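Local coordinates for protein WipB (Legionella pneumophila, PDB 5NNY) that is a translocated effector that acts as a serine/threonine phosphatase and targets the host lysosomal nutrient-sensing machinery, represented here by its phosphatase domain, at residues Ile28-Glu33 and Ala80-Ile85; Leu90-Gly95 and Asp121-Leu126; Leu98-Val103 and Ser127-Glu132; Arg222-Pro227 and Lys245-Lys250. All coordinates share one frame; numbering follows the deposited sequence. Where two conformers were deposited one is given.

Contact 1. Residues Ile28-Glu33 and Ala80-Ile85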
loop_
_atom_site.group_PDB
_atom_site.type_symbol
_atom_site.label_atom_id
_atom_site.label_comp_id
_atom_site.label_asym_id
_atom_site.label_seq_id
_atom_site.Cartn_x
_atom_site.Cartn_y
_atom_site.Cartn_z
ATOM N N ILE A 28 -6.561 -13.461 11.945
ATOM C CA ILE A 28 -5.606 -13.571 13.042
ATOM C C ILE A 28 -6.344 -13.767 14.351
ATOM O O ILE A 28 -7.491 -13.347 14.524
ATOM C CB ILE A 28 -4.674 -12.342 13.176
ATOM C CG1 ILE A 28 -5.486 -11.114 13.560
ATOM C CG2 ILE A 28 -3.877 -12.117 11.903
ATOM C CD1 ILE A 28 -4.637 -9.853 13.746
ATOM N N ALA A 29 -5.641 -14.392 15.288
ATOM C CA ALA A 29 -6.075 -14.504 16.672
ATOM C C ALA A 29 -5.119 -13.729 17.566
ATOM O O ALA A 29 -3.898 -13.784 17.394
ATOM C CB ALA A 29 -6.151 -15.965 17.120
ATOM N N ILE A 30 -5.694 -12.987 18.502
ATOM C CA ILE A 30 -4.946 -12.193 19.473
ATOM C C ILE A 30 -5.825 -12.119 20.703
ATOM O O ILE A 30 -7.045 -11.995 20.592
ATOM C CB ILE A 30 -4.591 -10.785 18.922
ATOM C CG1 ILE A 30 -3.662 -10.012 19.873
ATOM C CG2 ILE A 30 -5.850 -9.957 18.694
ATOM C CD1 ILE A 30 -3.340 -8.576 19.370
ATOM N N SER A 31 -5.219 -12.230 21.870
ATOM C CA SER A 31 -5.997 -12.217 23.089
ATOM C C SER A 31 -6.639 -10.849 23.299
ATOM O O SER A 31 -6.144 -9.832 22.801
ATOM C CB SER A 31 -5.135 -12.582 24.294
ATOM O OG SER A 31 -4.163 -11.581 24.593
ATOM N N PRO A 32 -7.764 -10.806 24.010
ATOM C CA PRO A 32 -8.337 -9.508 24.380
ATOM C C PRO A 32 -7.359 -8.620 25.130
ATOM O O PRO A 32 -7.344 -7.400 24.916
ATOM C CB PRO A 32 -9.536 -9.897 25.258
ATOM C CG PRO A 32 -9.923 -11.251 24.789
ATOM C CD PRO A 32 -8.634 -11.931 24.396
ATOM N N GLU A 33 -6.535 -9.190 26.011
ATOM C CA GLU A 33 -5.624 -8.331 26.760
ATOM C C GLU A 33 -4.539 -7.751 25.857
ATOM O O GLU A 33 -4.135 -6.586 26.028
ATOM C CB GLU A 33 -5.016 -9.094 27.941
ATOM C CG GLU A 33 -4.162 -8.186 28.824
ATOM C CD GLU A 33 -3.844 -8.772 30.200
ATOM O OE1 GLU A 33 -3.931 -10.010 30.379
ATOM O OE2 GLU A 33 -3.509 -7.976 31.105
ATOM N N ALA A 80 4.635 -10.635 18.095
ATOM C CA ALA A 80 5.107 -12.005 18.292
ATOM C C ALA A 80 4.058 -12.901 18.930
ATOM O O ALA A 80 4.235 -14.125 18.933
ATOM C CB ALA A 80 6.361 -12.007 19.164
ATOM N N GLN A 81 3.009 -12.330 19.490
ATOM C CA GLN A 81 1.905 -13.081 20.066
ATOM C C GLN A 81 0.670 -13.108 19.173
ATOM O O GLN A 81 -0.400 -13.534 19.626
ATOM C CB GLN A 81 1.548 -12.501 21.428
ATOM C CG GLN A 81 2.678 -12.627 22.432
ATOM C CD GLN A 81 2.326 -12.007 23.757
ATOM O OE1 GLN A 81 1.539 -12.572 24.514
ATOM N NE2 GLN A 81 2.888 -10.821 24.037
ATOM N N ILE A 82 0.778 -12.633 17.934
ATOM C CA ILE A 82 -0.307 -12.692 16.963
ATOM C C ILE A 82 -0.132 -13.969 16.153
ATOM O O ILE A 82 0.985 -14.302 15.736
ATOM C CB ILE A 82 -0.310 -11.447 16.061
ATOM C CG1 ILE A 82 -0.729 -10.211 16.874
ATOM C CG2 ILE A 82 -1.208 -11.654 14.859
ATOM C CD1 ILE A 82 -0.566 -8.862 16.108
ATOM N N LYS A 83 -1.216 -14.718 15.986
ATOM C CA LYS A 83 -1.195 -15.938 15.192
ATOM C C LYS A 83 -2.134 -15.785 14.013
ATOM O O LYS A 83 -3.280 -15.366 14.176
ATOM C CB LYS A 83 -1.598 -17.166 16.018
ATOM C CG LYS A 83 -0.931 -18.433 15.506
ATOM C CD LYS A 83 -1.728 -19.676 15.814
ATOM C CE LYS A 83 -1.075 -20.877 15.147
ATOM N NZ LYS A 83 -0.479 -20.503 13.828
ATOM N N ILE A 84 -1.633 -16.117 12.831
ATOM C CA ILE A 84 -2.471 -16.217 11.645
ATOM C C ILE A 84 -3.203 -17.550 11.719
ATOM O O ILE A 84 -2.575 -18.601 11.895
ATOM C CB ILE A 84 -1.637 -16.097 10.361
ATOM C CG1 ILE A 84 -1.353 -14.625 10.031
ATOM C CG2 ILE A 84 -2.357 -16.723 9.182
ATOM C CD1 ILE A 84 -0.540 -13.865 11.083
ATOM N N ILE A 85 -4.527 -17.505 11.651
ATOM C CA ILE A 85 -5.364 -18.698 11.757
ATOM C C ILE A 85 -6.055 -19.044 10.453
ATOM O O ILE A 85 -6.747 -20.072 10.393
ATOM C CB ILE A 85 -6.421 -18.552 12.872
ATOM C CG1 ILE A 85 -7.364 -17.391 12.546
ATOM C CG2 ILE A 85 -5.743 -18.326 14.193
ATOM C CD1 ILE A 85 -8.491 -17.200 13.540
HETATM O O HOH W 1 -2.253 -12.896 21.873
#
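Two very short strands, 28-29 and 83-84, run antiparallel and make a small sheet of their own. Its two backbone bonds come from one hydrogen-bonded pair: Ala29 N donates a hydrogen bond to Lys83 O at 2.8 Å, nearly along the C=O axis, and Lys83 N returns the bond to Ala29 O at 3.2 Å, almost perfectly straight (178°). Lys83 O is gripped a second time, by a CA-H...O contact from Ile28 CA at 3.1 Å. Beyond Ile30 the chains diverge and a water fills in, accepting from Ser31 N and donating to Gln81 O. The outer edge of strand 83-84 is satisfied by one amide: Gln118 accepts from Ile84 N on OE1 and offers NE2 to Ile82 O. Gln81 turns away to Asn34 and Ala77 O, while Ser31 OG caps Asn34 N at the start of helix 32-42.

Ile28 and Ile84 share one face of the sheet. The CG2 branch of Ile28, anti to its carbonyl carbon, meets Ile84 CD1 at 3.9 Å, and Ile82 CG2 comes obliquely against Ile28 CB at 3.9 Å. Ile30 and Ile82 lie side by side, with Ile30 CD1 4.0 Å from Ile82 CG1. On the face bearing Ala29 and Lys83, Ala29 CB touches Ile85 CG2 at 3.8 Å. Helices 15-24 and 105-117 pack against the isoleucine face. Direct bonds, a bridging water and an outside amide thus give partners to the backbone of Ala29 and Lys83, Ser31 N, Gln81 O, Ile82 O and Ile84 N, beside the buried side chains of Ile28, Ile82 and Ile84.

Contact 2. Residues Leu90-Gly95 and Asp121-Leu126; sequences LIRLIG and DFEILL
Glu123 starts in the crowded position, CG between the backbone N and the carbonyl carbon (chi1 56°), and then runs extended; Arg92 sets CG beside its own backbone N (chi1 -71°) and is straight from CG to NE. The two chains therefore lie side by side, pointing the same way, and end in a salt bridge, Arg92 NE to Glu123 OE1 at 2.7 Å. The guanidinium and carboxylate planes are 82° apart, and the N-H is poorly aimed at the oxygen, so the hydrogen bond is weak. Glu123 OE1 has a better partner in Ser194 OG, and OE2 pairs with Lys191; Arg92 NH1 goes to Asp5. A water receives a weak bond from Arg92 NH2 and donates to Glu123 OE2. Leu90 CD2 sits 3.2 Å above the centre of the guanidinium.

The backbones beneath are neighbouring parallel strands, 90-93 and 121-125, joined through helix 105-117 as a beta-alpha-beta unit in the central sheet of the phosphoesterase fold. Leu93 lies between two partners: its N donates to Glu123 O at 2.8 Å, and its O accepts from Leu125 N at 2.9 Å. Ile91 is bonded likewise to Asp121 O and Glu123 N. On the face opposite the ion pair, Ile91 CB meets Phe122 CB at 4.0 Å, and the Phe122 ring leads off to stack with His189 and pack on helix 105-117. Near the strand ends Ile94 CD1 runs alongside Leu125 CD1, 3.6 Å away.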
loop_
_atom_site.group_PDB
_atom_site.type_symbol
_atom_site.label_atom_id
_atom_site.label_comp_id
_atom_site.label_asym_id
_atom_site.label_seq_id
_atom_site.Cartn_x
_atom_site.Cartn_y
_atom_site.Cartn_z
ATOM N N LEU A 90 -8.225 -14.683 0.991
ATOM C CA LEU A 90 -7.444 -13.623 0.359
ATOM C C LEU A 90 -7.815 -12.257 0.927
ATOM O O LEU A 90 -8.997 -11.924 1.057
ATOM C CB LEU A 90 -7.637 -13.621 -1.156
ATOM C CG LEU A 90 -6.929 -12.456 -1.875
ATOM C CD1 LEU A 90 -5.423 -12.573 -1.750
ATOM C CD2 LEU A 90 -7.317 -12.386 -3.327
ATOM N N ILE A 91 -6.789 -11.466 1.250
ATOM C CA ILE A 91 -6.931 -10.112 1.780
ATOM C C ILE A 91 -6.444 -9.150 0.708
ATOM O O ILE A 91 -5.278 -9.217 0.306
ATOM C CB ILE A 91 -6.105 -9.920 3.063
ATOM C CG1 ILE A 91 -6.331 -11.084 4.030
ATOM C CG2 ILE A 91 -6.435 -8.599 3.707
ATOM C CD1 ILE A 91 -5.116 -11.388 4.898
ATOM N N ARG A 92 -7.315 -8.259 0.246
ATOM C CA ARG A 92 -6.935 -7.216 -0.701
ATOM C C ARG A 92 -6.949 -5.874 0.013
ATOM O O ARG A 92 -7.984 -5.467 0.550
ATOM C CB ARG A 92 -7.876 -7.159 -1.907
ATOM C CG ARG A 92 -7.772 -8.306 -2.871
ATOM C CD ARG A 92 -8.593 -8.027 -4.148
ATOM N NE ARG A 92 -8.433 -9.109 -5.125
ATOM C CZ ARG A 92 -9.152 -10.219 -5.116
ATOM N NH1 ARG A 92 -10.074 -10.373 -4.184
ATOM N NH2 ARG A 92 -8.944 -11.171 -6.022
ATOM N N LEU A 93 -5.810 -5.186 0.003
ATOM C CA LEU A 93 -5.722 -3.823 0.512
ATOM C C LEU A 93 -5.854 -2.841 -0.652
ATOM O O LEU A 93 -4.974 -2.766 -1.515
ATOM C CB LEU A 93 -4.400 -3.619 1.254
ATOM C CG LEU A 93 -4.251 -4.176 2.684
ATOM C CD1 LEU A 93 -4.461 -5.687 2.784
ATOM C CD2 LEU A 93 -2.875 -3.789 3.289
ATOM N N ILE A 94 -6.946 -2.074 -0.667
ATOM C CA ILE A 94 -7.159 -1.108 -1.742
ATOM C C ILE A 94 -6.160 0.048 -1.650
ATOM O O ILE A 94 -5.990 0.809 -2.614
ATOM C CB ILE A 94 -8.637 -0.650 -1.723
ATOM C CG1 ILE A 94 -9.180 -0.493 -3.136
ATOM C CG2 ILE A 94 -8.823 0.623 -0.919
ATOM C CD1 ILE A 94 -9.710 -1.784 -3.726
ATOM N N GLY A 95 -5.472 0.189 -0.519
ATOM C CA GLY A 95 -4.286 1.010 -0.471
ATOM C C GLY A 95 -4.260 1.905 0.755
ATOM O O GLY A 95 -4.975 1.693 1.738
ATOM N N ASP A 121 -2.512 -14.893 2.822
ATOM C CA ASP A 121 -2.603 -14.509 1.422
ATOM C C ASP A 121 -3.099 -13.070 1.350
ATOM O O ASP A 121 -4.216 -12.785 1.782
ATOM C CB ASP A 121 -3.544 -15.457 0.679
ATOM C CG ASP A 121 -3.483 -15.279 -0.827
ATOM O OD1 ASP A 121 -2.531 -14.640 -1.324
ATOM O OD2 ASP A 121 -4.400 -15.782 -1.514
ATOM N N PHE A 122 -2.265 -12.159 0.833
ATOM C CA PHE A 122 -2.647 -10.754 0.798
ATOM C C PHE A 122 -2.075 -10.062 -0.430
ATOM O O PHE A 122 -1.063 -10.475 -0.990
ATOM C CB PHE A 122 -2.235 -10.002 2.087
ATOM C CG PHE A 122 -0.743 -9.829 2.294
ATOM C CD1 PHE A 122 0.020 -10.841 2.858
ATOM C CD2 PHE A 122 -0.123 -8.620 1.993
ATOM C CE1 PHE A 122 1.381 -10.670 3.076
ATOM C CE2 PHE A 122 1.233 -8.430 2.198
ATOM C CZ PHE A 122 1.992 -9.460 2.748
ATOM N N GLU A 123 -2.760 -9.024 -0.886
ATOM C CA GLU A 123 -2.220 -8.210 -1.964
ATOM C C GLU A 123 -2.530 -6.754 -1.681
ATOM O O GLU A 123 -3.534 -6.425 -1.045
ATOM C CB GLU A 123 -2.764 -8.598 -3.342
ATOM C CG GLU A 123 -4.260 -8.550 -3.433
ATOM C CD GLU A 123 -4.773 -9.115 -4.739
ATOM O OE1 GLU A 123 -5.747 -8.553 -5.268
ATOM O OE2 GLU A 123 -4.193 -10.109 -5.237
ATOM N N ILE A 124 -1.645 -5.897 -2.180
ATOM C CA ILE A 124 -1.630 -4.463 -1.918
ATOM C C ILE A 124 -1.711 -3.742 -3.253
ATOM O O ILE A 124 -0.849 -3.925 -4.115
ATOM C CB ILE A 124 -0.361 -4.041 -1.158
ATOM C CG1 ILE A 124 -0.268 -4.831 0.141
ATOM C CG2 ILE A 124 -0.389 -2.552 -0.847
ATOM C CD1 ILE A 124 1.072 -4.675 0.871
ATOM N N LEU A 125 -2.748 -2.933 -3.423
ATOM C CA LEU A 125 -2.959 -2.222 -4.675
ATOM C C LEU A 125 -2.167 -0.929 -4.643
ATOM O O LEU A 125 -2.223 -0.188 -3.656
ATOM C CB LEU A 125 -4.444 -1.947 -4.902
ATOM C CG LEU A 125 -5.178 -3.209 -5.356
ATOM C CD1 LEU A 125 -6.668 -3.065 -5.190
ATOM C CD2 LEU A 125 -4.819 -3.533 -6.801
ATOM N N LEU A 126 -1.414 -0.681 -5.709
ATOM C CA LEU A 126 -0.544 0.496 -5.757
ATOM C C LEU A 126 -1.346 1.784 -5.592
ATOM O O LEU A 126 -2.403 1.966 -6.215
ATOM C CB LEU A 126 0.225 0.522 -7.087
ATOM C CG LEU A 126 1.353 1.550 -7.223
ATOM C CD1 LEU A 126 2.437 1.275 -6.185
ATOM C CD2 LEU A 126 1.949 1.565 -8.634
HETATM O O HOH W 2 -6.051 -11.879 -6.724
#

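Contact 3. Residues Leu98-Val103 and Ser127-Glu132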
loop_
_atom_site.group_PDB
_atom_site.type_symbol
_atom_site.label_atom_id
_atom_site.label_comp_id
_atom_site.label_asym_id
_atom_site.label_seq_id
_atom_site.Cartn_x
_atom_site.Cartn_y
_atom_site.Cartn_z
ATOM N N LEU A 98 0.241 2.780 3.989
ATOM C CA LEU A 98 1.463 3.452 4.434
ATOM C C LEU A 98 1.438 4.912 3.987
ATOM O O LEU A 98 0.662 5.294 3.109
ATOM C CB LEU A 98 2.711 2.755 3.868
ATOM C CG LEU A 98 2.995 1.296 4.223
ATOM C CD1 LEU A 98 4.153 0.746 3.369
ATOM C CD2 LEU A 98 3.324 1.147 5.715
ATOM N N VAL A 99 2.308 5.733 4.600
ATOM C CA VAL A 99 2.512 7.144 4.234
ATOM C C VAL A 99 1.199 7.917 4.276
ATOM O O VAL A 99 0.721 8.405 3.241
ATOM C CB VAL A 99 3.163 7.285 2.840
ATOM C CG1 VAL A 99 3.694 8.737 2.611
ATOM C CG2 VAL A 99 4.298 6.293 2.682
ATOM N N ASP A 100 0.621 8.076 5.462
ATOM C CA ASP A 100 -0.715 8.659 5.536
ATOM C C ASP A 100 -0.921 9.208 6.944
ATOM O O ASP A 100 0.055 9.433 7.678
ATOM C CB ASP A 100 -1.771 7.619 5.120
ATOM C CG ASP A 100 -3.010 8.254 4.475
ATOM O OD1 ASP A 100 -3.569 9.214 5.052
ATOM O OD2 ASP A 100 -3.431 7.774 3.395
ATOM N N ARG A 101 -2.179 9.421 7.330
ATOM C CA ARG A 101 -2.505 10.153 8.555
ATOM C C ARG A 101 -2.236 9.365 9.837
ATOM O O ARG A 101 -2.150 9.982 10.912
ATOM C CB ARG A 101 -3.974 10.571 8.535
ATOM C CG ARG A 101 -4.234 11.749 7.618
ATOM C CD ARG A 101 -5.672 11.836 7.144
ATOM N NE ARG A 101 -6.154 13.217 7.149
ATOM C CZ ARG A 101 -5.814 14.155 6.265
ATOM N NH1 ARG A 101 -6.318 15.379 6.379
ATOM N NH2 ARG A 101 -4.969 13.882 5.276
ATOM N N GLY A 102 -2.092 8.046 9.751
ATOM C CA GLY A 102 -1.901 7.227 10.940
ATOM C C GLY A 102 -0.596 7.526 11.673
ATOM O O GLY A 102 0.198 8.398 11.294
ATOM N N VAL A 103 -0.365 6.759 12.746
ATOM C CA VAL A 103 0.631 7.154 13.750
ATOM C C VAL A 103 2.056 6.957 13.235
ATOM O O VAL A 103 2.900 7.856 13.353
ATOM C CB VAL A 103 0.406 6.392 15.069
ATOM C CG1 VAL A 103 1.544 6.681 16.019
ATOM C CG2 VAL A 103 -0.898 6.800 15.691
ATOM N N SER A 127 -0.842 2.683 -4.734
ATOM C CA SER A 127 -1.483 3.959 -4.473
ATOM C C SER A 127 -0.427 5.052 -4.492
ATOM O O SER A 127 0.780 4.784 -4.454
ATOM C CB SER A 127 -2.232 3.977 -3.122
ATOM O OG SER A 127 -1.360 3.848 -1.995
ATOM N N ASN A 128 -0.908 6.300 -4.543
ATOM C CA ASN A 128 -0.003 7.439 -4.480
ATOM C C ASN A 128 0.734 7.477 -3.145
ATOM O O ASN A 128 1.926 7.810 -3.101
ATOM C CB ASN A 128 -0.765 8.748 -4.729
ATOM C CG ASN A 128 -2.144 8.784 -4.062
ATOM O OD1 ASN A 128 -3.044 8.015 -4.416
ATOM N ND2 ASN A 128 -2.327 9.716 -3.128
ATOM N N HIS A 129 0.055 7.104 -2.050
ATOM C CA HIS A 129 0.717 7.088 -0.744
ATOM C C HIS A 129 1.788 6.000 -0.697
ATOM O O HIS A 129 2.937 6.249 -0.314
ATOM C CB HIS A 129 -0.312 6.881 0.377
ATOM C CG HIS A 129 -1.185 8.067 0.643
ATOM N ND1 HIS A 129 -0.826 9.085 1.501
ATOM C CD2 HIS A 129 -2.423 8.381 0.188
ATOM C CE1 HIS A 129 -1.794 9.984 1.548
ATOM N NE2 HIS A 129 -2.774 9.579 0.762
ATOM N N GLY A 130 1.427 4.807 -1.095
ATOM C CA GLY A 130 2.356 3.714 -1.103
ATOM C C GLY A 130 3.550 3.889 -2.025
ATOM O O GLY A 130 4.639 3.515 -1.743
ATOM N N ILE A 131 3.328 4.592 -3.118
ATOM C CA ILE A 131 4.375 4.854 -4.056
ATOM C C ILE A 131 5.495 5.763 -3.451
ATOM O O ILE A 131 6.583 5.707 -3.854
ATOM C CB ILE A 131 3.769 5.376 -5.368
ATOM C CG1 ILE A 131 4.308 4.641 -6.547
ATOM C CG2 ILE A 131 3.981 6.837 -5.519
ATOM C CD1 ILE A 131 3.442 4.804 -7.749
ATOM N N GLU A 132 5.168 6.619 -2.497
ATOM C CA GLU A 132 6.168 7.402 -1.853
ATOM C C GLU A 132 7.088 6.476 -1.019
ATOM O O GLU A 132 8.266 6.666 -0.986
ATOM C CB GLU A 132 5.535 8.457 -0.990
ATOM C CG GLU A 132 6.517 9.178 -0.135
ATOM C CD GLU A 132 5.956 10.427 0.552
ATOM O OE1 GLU A 132 4.839 10.814 0.324
ATOM O OE2 GLU A 132 6.675 10.991 1.352
#
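The irregular loop 98-103 passes the first turn of helix 128-138 with Val99 in left-handed helical angles (phi 55°, psi 66°), its CA 5.3 Å from that of His129. Val99 O meets the edge of the His129 ring and accepts from ND1 at a very short 2.4 Å, nearly along its C=O axis though bent at the hydrogen (138°). Over one face lies the Asp100 carboxylate, nearly parallel to the ring, with OD2 3.2 Å above its centre but no hydrogen bond to either ring nitrogen. Asp100 OD1 takes Arg101 N on its anti lone pair at 2.7 Å, and OD2 accepts from His12. The stacked carboxylate would favour a charged imidazole. Gly95-Gly102 (GDELVDRG) resembles the GDxVDRG motif of PPP-family phosphatases, with one residue more, and Asn128-His129 the NH of their GNHE motif; the equivalent His and Asp there form a catalytic pair, so this is probably part of the active site. Val99 CG1 comes obliquely against Glu132 OE1 at 3.3 Å, an oxygen bonded by Gln156. Ser127 OG caps the helix at Gly130 N. Around the contact, Leu98 packs on helix 105-117 and Phe133 of helix 128-138, while Val99 and Glu132 touch Phe161 of helix 159-169.

Contact 4. Residues Arg222-Pro227 and Lys245-Lys250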
loop_
_atom_site.group_PDB
_atom_site.type_symbol
_atom_site.label_atom_id
_atom_site.label_comp_id
_atom_site.label_asym_id
_atom_site.label_seq_id
_atom_site.Cartn_x
_atom_site.Cartn_y
_atom_site.Cartn_z
ATOM N N ARG A 222 0.175 -1.553 -22.879
ATOM C CA ARG A 222 1.088 -0.878 -23.799
ATOM C C ARG A 222 2.355 -0.406 -23.089
ATOM O O ARG A 222 3.465 -0.591 -23.597
ATOM C CB ARG A 222 0.381 0.304 -24.466
ATOM C CG ARG A 222 1.300 1.124 -25.358
ATOM C CD ARG A 222 0.571 2.234 -26.106
ATOM N NE ARG A 222 0.013 1.778 -27.375
ATOM C CZ ARG A 222 -1.272 1.853 -27.693
ATOM N NH1 ARG A 222 -1.688 1.414 -28.874
ATOM N NH2 ARG A 222 -2.139 2.378 -26.834
ATOM N N LYS A 223 2.205 0.212 -21.915
ATOM C CA LYS A 223 3.362 0.708 -21.165
ATOM C C LYS A 223 4.339 -0.415 -20.830
ATOM O O LYS A 223 5.557 -0.236 -20.939
ATOM C CB LYS A 223 2.888 1.407 -19.893
ATOM C CG LYS A 223 3.991 1.804 -18.912
ATOM C CD LYS A 223 4.507 3.179 -19.206
ATOM C CE LYS A 223 5.280 3.765 -18.031
ATOM N NZ LYS A 223 5.812 5.104 -18.409
ATOM N N PHE A 224 3.826 -1.580 -20.439
ATOM C CA PHE A 224 4.656 -2.720 -20.058
ATOM C C PHE A 224 4.958 -3.667 -21.213
ATOM O O PHE A 224 5.630 -4.685 -20.999
ATOM C CB PHE A 224 3.994 -3.478 -18.916
ATOM C CG PHE A 224 4.042 -2.735 -17.622
ATOM C CD1 PHE A 224 5.242 -2.604 -16.940
ATOM C CD2 PHE A 224 2.905 -2.141 -17.103
ATOM C CE1 PHE A 224 5.305 -1.904 -15.743
ATOM C CE2 PHE A 224 2.956 -1.429 -15.912
ATOM C CZ PHE A 224 4.161 -1.319 -15.226
ATOM N N LYS A 225 4.492 -3.344 -22.425
ATOM C CA LYS A 225 4.844 -4.074 -23.648
ATOM C C LYS A 225 4.350 -5.519 -23.597
ATOM O O LYS A 225 5.089 -6.465 -23.871
ATOM C CB LYS A 225 6.359 -4.016 -23.913
ATOM C CG LYS A 225 6.902 -2.596 -24.083
ATOM C CD LYS A 225 8.418 -2.564 -24.309
ATOM C CE LYS A 225 8.796 -3.054 -25.703
ATOM N NZ LYS A 225 10.263 -2.963 -25.941
ATOM N N VAL A 226 3.086 -5.688 -23.231
ATOM C CA VAL A 226 2.452 -6.999 -23.211
ATOM C C VAL A 226 1.182 -6.898 -24.046
ATOM O O VAL A 226 0.610 -5.808 -24.198
ATOM C CB VAL A 226 2.156 -7.476 -21.769
ATOM C CG1 VAL A 226 3.449 -7.744 -21.021
ATOM C CG2 VAL A 226 1.297 -6.456 -21.031
ATOM N N PRO A 227 0.725 -8.017 -24.607
ATOM C CA PRO A 227 -0.502 -7.979 -25.411
ATOM C C PRO A 227 -1.720 -7.676 -24.558
ATOM O O PRO A 227 -1.890 -8.227 -23.470
ATOM C CB PRO A 227 -0.583 -9.389 -26.010
ATOM C CG PRO A 227 0.780 -9.952 -25.869
ATOM C CD PRO A 227 1.346 -9.349 -24.623
ATOM N N LYS A 245 2.977 -9.099 -13.942
ATOM C CA LYS A 245 4.267 -9.785 -14.016
ATOM C C LYS A 245 5.369 -8.822 -14.414
ATOM O O LYS A 245 6.458 -8.844 -13.834
ATOM C CB LYS A 245 4.226 -10.939 -15.014
ATOM C CG LYS A 245 5.549 -11.702 -15.130
ATOM C CD LYS A 245 5.491 -12.786 -16.210
ATOM C CE LYS A 245 6.697 -13.719 -16.160
ATOM N NZ LYS A 245 6.687 -14.735 -17.261
ATOM N N LYS A 246 5.111 -7.990 -15.421
ATOM C CA LYS A 246 6.067 -6.954 -15.787
ATOM C C LYS A 246 6.285 -5.980 -14.638
ATOM O O LYS A 246 7.415 -5.536 -14.398
ATOM C CB LYS A 246 5.586 -6.210 -17.039
ATOM C CG LYS A 246 5.591 -7.068 -18.308
ATOM C CD LYS A 246 7.020 -7.494 -18.627
ATOM C CE LYS A 246 7.143 -8.146 -19.985
ATOM N NZ LYS A 246 6.226 -9.294 -20.116
ATOM N N PHE A 247 5.220 -5.650 -13.901
ATOM C CA PHE A 247 5.368 -4.733 -12.775
ATOM C C PHE A 247 6.262 -5.335 -11.701
ATOM O O PHE A 247 7.135 -4.651 -11.144
ATOM C CB PHE A 247 3.994 -4.364 -12.190
ATOM C CG PHE A 247 4.082 -3.445 -10.996
ATOM C CD1 PHE A 247 4.298 -2.084 -11.168
ATOM C CD2 PHE A 247 3.965 -3.938 -9.715
ATOM C CE1 PHE A 247 4.390 -1.236 -10.068
ATOM C CE2 PHE A 247 4.061 -3.096 -8.617
ATOM C CZ PHE A 247 4.268 -1.750 -8.802
ATOM N N ALA A 248 6.065 -6.623 -11.410
ATOM C CA ALA A 248 6.891 -7.313 -10.425
ATOM C C ALA A 248 8.355 -7.343 -10.834
ATOM O O ALA A 248 9.234 -7.316 -9.969
ATOM C CB ALA A 248 6.375 -8.732 -10.213
ATOM N N GLU A 249 8.645 -7.411 -12.138
ATOM C CA GLU A 249 10.037 -7.299 -12.573
ATOM C C GLU A 249 10.610 -5.931 -12.234
ATOM O O GLU A 249 11.771 -5.829 -11.823
ATOM C CB GLU A 249 10.152 -7.580 -14.069
ATOM C CG GLU A 249 9.968 -9.060 -14.385
ATOM C CD GLU A 249 9.756 -9.324 -15.866
ATOM O OE1 GLU A 249 9.374 -10.465 -16.212
ATOM O OE2 GLU A 249 9.967 -8.400 -16.681
ATOM N N LYS A 250 9.818 -4.871 -12.412
ATOM C CA LYS A 250 10.247 -3.546 -11.981
ATOM C C LYS A 250 10.432 -3.500 -10.474
ATOM O O LYS A 250 11.365 -2.864 -9.985
ATOM C CB LYS A 250 9.231 -2.479 -12.384
ATOM C CG LYS A 250 8.983 -2.305 -13.872
ATOM C CD LYS A 250 10.196 -1.799 -14.606
ATOM C CE LYS A 250 9.896 -1.736 -16.101
ATOM N NZ LYS A 250 11.130 -1.533 -16.892
#
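Arg222 and Lys223 belong to the last turn of helix 214-224, and Arg222 O closes that turn by accepting from Lys225 N at 3.2 Å. Phe224 carries the contact. With CG anti to its carbonyl carbon (chi1 -71°), its side chain slides past Lys246 in the opposite direction, so that CD1 lies 3.6 Å from Lys246 CB. Further out, the ring rim meets helix 233-253 at two places one turn apart: CE1 has Lys250 CG at 4.1 Å, near the ring plane, and CZ reaches the edge of the Phe247 ring at CD1, also 4.1 Å away. The two phenylalanines lie side by side and point the same way. Lys225 then takes a positive phi of 64° and, with two bonds back into the last turn, completes a Schellman motif at the helix end. Val226 follows with its side chain directed at the second helix, CG1 anti to the carbonyl carbon. Lys246, bent at chi2 and chi4, meets it tip to tip: Val226 CG1 is 3.5 Å from Lys246 CG and 3.3 Å from Lys246 NZ. No hydrogen bond joins the segments; the lysine packs by CB and CG, with NZ also against Val226 CG1. Val226 also packs on Ala242 and Ile243 of helix 233-253, and Phe224 and Phe247 together pack on Leu259 and on Ile192 of strand 190-198, bringing both helices against the central sheet.

Contact 2 forms part of the central sheet and leads directly into contact 3: loop 98-103 follows strand 90-93, helix 128-138 follows strand 121-125, and the two centres are about 14 Å apart. Leu126 joins three of the sites, its CD2 lying 3.7 Å from Ile131 CD1 of contact 3 and 4.0 Å from Phe247 CE1 of contact 4. Contact 3 holds the probable active-site residues at the ends of these strands, whereas contact 4 lies on helices packed against the sheet, its centre about 24 Å away from that of contact 3. Contact 1 is peripheral, centred about 25 Å from contact 3 and 38 Å from contact 4, on the opposite side of the chain's centre from the latter.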